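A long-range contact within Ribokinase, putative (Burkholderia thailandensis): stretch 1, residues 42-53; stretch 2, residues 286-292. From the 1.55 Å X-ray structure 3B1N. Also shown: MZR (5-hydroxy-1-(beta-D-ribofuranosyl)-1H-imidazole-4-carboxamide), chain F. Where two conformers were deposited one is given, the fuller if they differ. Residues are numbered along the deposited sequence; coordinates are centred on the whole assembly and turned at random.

Stretch 1 42-53: MRREFGGCAGNI
Stretch 2, residues 286-292: HQGPQTY

Contacts between segments distant in sequence often rest on one direct polar bond, with close packing and bridging waters doing the rest; the ribokinase pair 42-53 and 286-292 illustrates this well. Stretch 1 runs through an extended segment, with E45 to G47 in a strand, and turns at G48 (phi/psi 86/144), the N-cap of a helix that begins at C49 and continues beyond I53. The first turn is closed by N52 N to G48 O at 2.8 Å and I53 N to C49 O at 2.9 Å. Stretch 2 has no regular structure: it is extended through Q287 (-84/127) and G288 (107/154), then bends at P289 (-73/-19) and Q290 (-129/20). In register, E45 CA lies 6.0 Å from G288 CA, G47 CA 6.2 Å from P289 CA, and N52 CA 6.2 Å from Q290 CA.

Glycine suits both helix and loop. A CB on G288 would sit 3.1 Å from E45 CD and jam against the preceding carbonyl; one on G51 would lie 3.1 Å from Q290 NE2 and clash with G47 O.

The direct bond is made by Q290, whose side chain (m, t, chi3 31°) reaches the helix start. Its NE2 donates to N52 OD1 at 2.9 Å and a nearly straight 172°. N52 (m, chi2 -18°) starts sideways, but its end comes nearer, and its amide serves two partners: OD1 accepts from Q290, while ND2 donates to the ligand hydroxyl O3' of MZR at 3.0 Å. G48 N also donates to O3' at 3.0 Å, so the contact adjoins the nucleoside site. P289, its ring C-gamma endo, packs against N52 and the F46 carbonyl, with CB 3.3 Å from N52 OD1 and CG 3.4 Å from F46 O.

At the other end, E45 (m, m, chi3 9°) is buried, pointing toward stretch 2. Its OE2 forms a salt bridge with R43 NH2 at 3.4 Å and lies 3.8 Å from Q287 CG; OE1 approaches T291 CG2 at 3.9 Å. Q287 (t, p, chi3 40°) meets the carboxylate through water 2, which receives from its NE2 and donates to E45 OE2, both at 2.7 Å. T291 (p) steadies its own loop, OG1 donating to Q287 O at 2.7 Å.

Water 3 joins the backbones, donating to F46 O at 2.7 Å and accepting from Q290 N at 2.8 Å. Water 5 links N52 O, at 2.8 Å, to Y292 OH, at 2.7 Å. Together the stretches bury 394 Å².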

# COMPACT_ATOMS: atom_id res chain seq x y z
N MET B 42 11.79 7.93 -3.33
CA MET B 42 10.45 8.36 -3.75
C MET B 42 10.56 9.24 -4.99
O MET B 42 11.35 10.20 -5.03
CB MET B 42 9.75 9.15 -2.63
CG MET B 42 8.66 8.38 -1.87
SD MET B 42 7.22 9.38 -1.40
CE MET B 42 7.98 10.93 -0.92
N ARG B 43 9.76 8.91 -5.99
CA ARG B 43 9.70 9.71 -7.20
C ARG B 43 8.25 9.82 -7.62
O ARG B 43 7.57 8.80 -7.77
CB ARG B 43 10.47 9.02 -8.31
CG ARG B 43 11.54 9.87 -8.92
CD ARG B 43 12.71 8.99 -9.43
NE ARG B 43 12.30 7.68 -9.97
CZ ARG B 43 11.58 7.50 -11.07
NH1 ARG B 43 11.13 8.54 -11.77
NH2 ARG B 43 11.28 6.27 -11.46
N ARG B 44 7.77 11.04 -7.77
CA ARG B 44 6.39 11.16 -8.20
C ARG B 44 6.25 11.06 -9.71
O ARG B 44 7.00 11.62 -10.50
CB ARG B 44 5.68 12.37 -7.58
CG ARG B 44 5.62 12.30 -6.05
CD ARG B 44 4.47 13.11 -5.50
NE ARG B 44 4.46 14.50 -5.93
CZ ARG B 44 3.52 15.38 -5.56
NH1 ARG B 44 2.52 14.99 -4.76
NH2 ARG B 44 3.58 16.64 -6.00
N GLU B 45 5.28 10.25 -10.09
CA GLU B 45 5.04 9.96 -11.50
C GLU B 45 3.74 10.66 -11.85
O GLU B 45 2.83 10.85 -11.02
CB GLU B 45 4.84 8.48 -11.73
CG GLU B 45 5.97 7.52 -11.38
CD GLU B 45 7.10 7.51 -12.36
OE1 GLU B 45 7.13 8.36 -13.29
OE2 GLU B 45 7.97 6.61 -12.19
N PHE B 46 3.62 11.03 -13.11
CA PHE B 46 2.37 11.60 -13.57
C PHE B 46 1.29 10.54 -13.73
O PHE B 46 1.52 9.53 -14.42
CB PHE B 46 2.62 12.32 -14.93
CG PHE B 46 3.58 13.47 -14.81
CD1 PHE B 46 3.18 14.67 -14.28
CD2 PHE B 46 4.92 13.30 -15.19
CE1 PHE B 46 4.08 15.74 -14.18
CE2 PHE B 46 5.84 14.36 -15.07
CZ PHE B 46 5.42 15.57 -14.57
N GLY B 47 0.12 10.79 -13.11
CA GLY B 47 -0.90 9.77 -13.01
C GLY B 47 -2.27 10.38 -12.91
O GLY B 47 -2.51 11.48 -13.43
N GLY B 48 -3.18 9.64 -12.30
CA GLY B 48 -4.61 9.96 -12.31
C GLY B 48 -5.22 9.38 -13.57
O GLY B 48 -4.59 9.32 -14.66
N CYS B 49 -6.44 8.90 -13.44
CA CYS B 49 -7.09 8.19 -14.53
C CYS B 49 -7.27 9.05 -15.78
O CYS B 49 -7.04 8.59 -16.89
CB CYS B 49 -8.42 7.65 -14.03
SG CYS B 49 -8.13 6.36 -12.70
N ALA B 50 -7.65 10.32 -15.59
CA ALA B 50 -7.80 11.18 -16.78
C ALA B 50 -6.47 11.46 -17.41
O ALA B 50 -6.39 11.51 -18.65
CB ALA B 50 -8.50 12.50 -16.44
N GLY B 51 -5.43 11.67 -16.62
CA GLY B 51 -4.11 11.94 -17.21
C GLY B 51 -3.68 10.69 -18.00
O GLY B 51 -3.16 10.82 -19.14
N ASN B 52 -3.84 9.52 -17.40
CA ASN B 52 -3.37 8.28 -18.05
C ASN B 52 -4.12 7.98 -19.34
O ASN B 52 -3.51 7.63 -20.35
CB ASN B 52 -3.57 7.11 -17.08
CG ASN B 52 -2.75 7.26 -15.79
OD1 ASN B 52 -1.78 8.02 -15.69
ND2 ASN B 52 -3.12 6.43 -14.81
N ILE B 53 -5.44 8.13 -19.30
CA ILE B 53 -6.24 7.78 -20.47
C ILE B 53 -5.96 8.78 -21.56
O ILE B 53 -5.83 8.38 -22.72
CB ILE B 53 -7.75 7.73 -20.09
CG1 ILE B 53 -8.05 6.55 -19.16
CG2 ILE B 53 -8.63 7.66 -21.40
CD1 ILE B 53 -9.39 6.69 -18.46
N HIS B 286 7.14 -0.51 -18.78
CA HIS B 286 7.83 0.65 -18.24
C HIS B 286 7.21 1.04 -16.91
O HIS B 286 6.04 0.75 -16.65
CB HIS B 286 7.81 1.82 -19.23
CG HIS B 286 8.35 1.47 -20.58
ND1 HIS B 286 9.68 1.60 -20.91
CD2 HIS B 286 7.74 0.92 -21.65
CE1 HIS B 286 9.86 1.15 -22.14
NE2 HIS B 286 8.69 0.75 -22.62
N GLN B 287 7.99 1.73 -16.09
CA GLN B 287 7.61 2.08 -14.73
C GLN B 287 6.80 3.35 -14.78
O GLN B 287 7.31 4.34 -15.31
CB GLN B 287 8.92 2.39 -13.95
CG GLN B 287 8.70 2.86 -12.54
CD GLN B 287 7.93 1.88 -11.75
OE1 GLN B 287 8.14 0.66 -11.87
NE2 GLN B 287 6.98 2.37 -10.93
N GLY B 288 5.60 3.35 -14.20
CA GLY B 288 4.80 4.56 -14.18
C GLY B 288 3.66 4.32 -15.16
O GLY B 288 3.82 3.57 -16.14
N PRO B 289 2.52 4.99 -14.97
CA PRO B 289 1.42 4.83 -15.94
C PRO B 289 1.67 5.52 -17.28
O PRO B 289 0.98 5.14 -18.24
CB PRO B 289 0.20 5.43 -15.21
CG PRO B 289 0.77 6.23 -14.10
CD PRO B 289 2.12 5.72 -13.74
N GLN B 290 2.60 6.49 -17.37
CA GLN B 290 2.74 7.26 -18.61
C GLN B 290 4.17 7.34 -19.14
O GLN B 290 4.48 8.18 -19.98
CB GLN B 290 2.20 8.69 -18.43
CG GLN B 290 0.72 8.80 -18.01
CD GLN B 290 0.36 10.26 -17.69
OE1 GLN B 290 0.94 11.21 -18.29
NE2 GLN B 290 -0.65 10.46 -16.85
N THR B 291 5.06 6.44 -18.74
CA THR B 291 6.43 6.62 -19.23
C THR B 291 6.69 5.90 -20.55
O THR B 291 7.60 6.33 -21.30
CB THR B 291 7.48 6.31 -18.19
OG1 THR B 291 7.53 4.90 -17.95
CG2 THR B 291 7.14 7.03 -16.91
N TYR B 292 5.91 4.87 -20.87
CA TYR B 292 5.94 4.31 -22.22
C TYR B 292 5.69 5.40 -23.25
O TYR B 292 4.83 6.25 -23.08
CB TYR B 292 4.97 3.12 -22.37
CG TYR B 292 3.48 3.46 -22.49
CD1 TYR B 292 2.81 4.18 -21.49
CD2 TYR B 292 2.76 3.07 -23.63
CE1 TYR B 292 1.44 4.46 -21.64
CE2 TYR B 292 1.42 3.34 -23.78
CZ TYR B 292 0.77 4.07 -22.76
OH TYR B 292 -0.56 4.36 -22.94
N1 MZR F . -10.03 7.93 -7.39
O3 MZR F . -8.08 8.02 -9.38
C4 MZR F . -7.53 7.03 -8.54
C5 MZR F . -8.12 6.54 -7.31
C6 MZR F . -9.37 7.00 -6.71
O6 MZR F . -9.68 6.48 -5.62
N7 MZR F . -7.22 5.61 -6.89
C8 MZR F . -6.20 5.55 -7.78
N9 MZR F . -6.38 6.43 -8.81
C1' MZR F . -5.51 6.60 -9.99
C2' MZR F . -4.02 6.73 -9.74
O2' MZR F . -3.74 8.13 -9.66
C3' MZR F . -3.42 5.99 -10.96
O3' MZR F . -2.60 6.76 -11.84
C4' MZR F . -4.61 5.42 -11.69
O4' MZR F . -5.61 5.37 -10.70
C5' MZR F . -4.32 4.04 -12.23
O5' MZR F . -5.52 3.62 -12.93
O HOH W 1 9.96 6.01 -14.00
O HOH W 2 7.57 4.89 -10.18
O HOH W 3 3.68 8.13 -15.32
O HOH W 4 -1.07 13.19 -19.20
O HOH W 5 -1.68 5.57 -20.77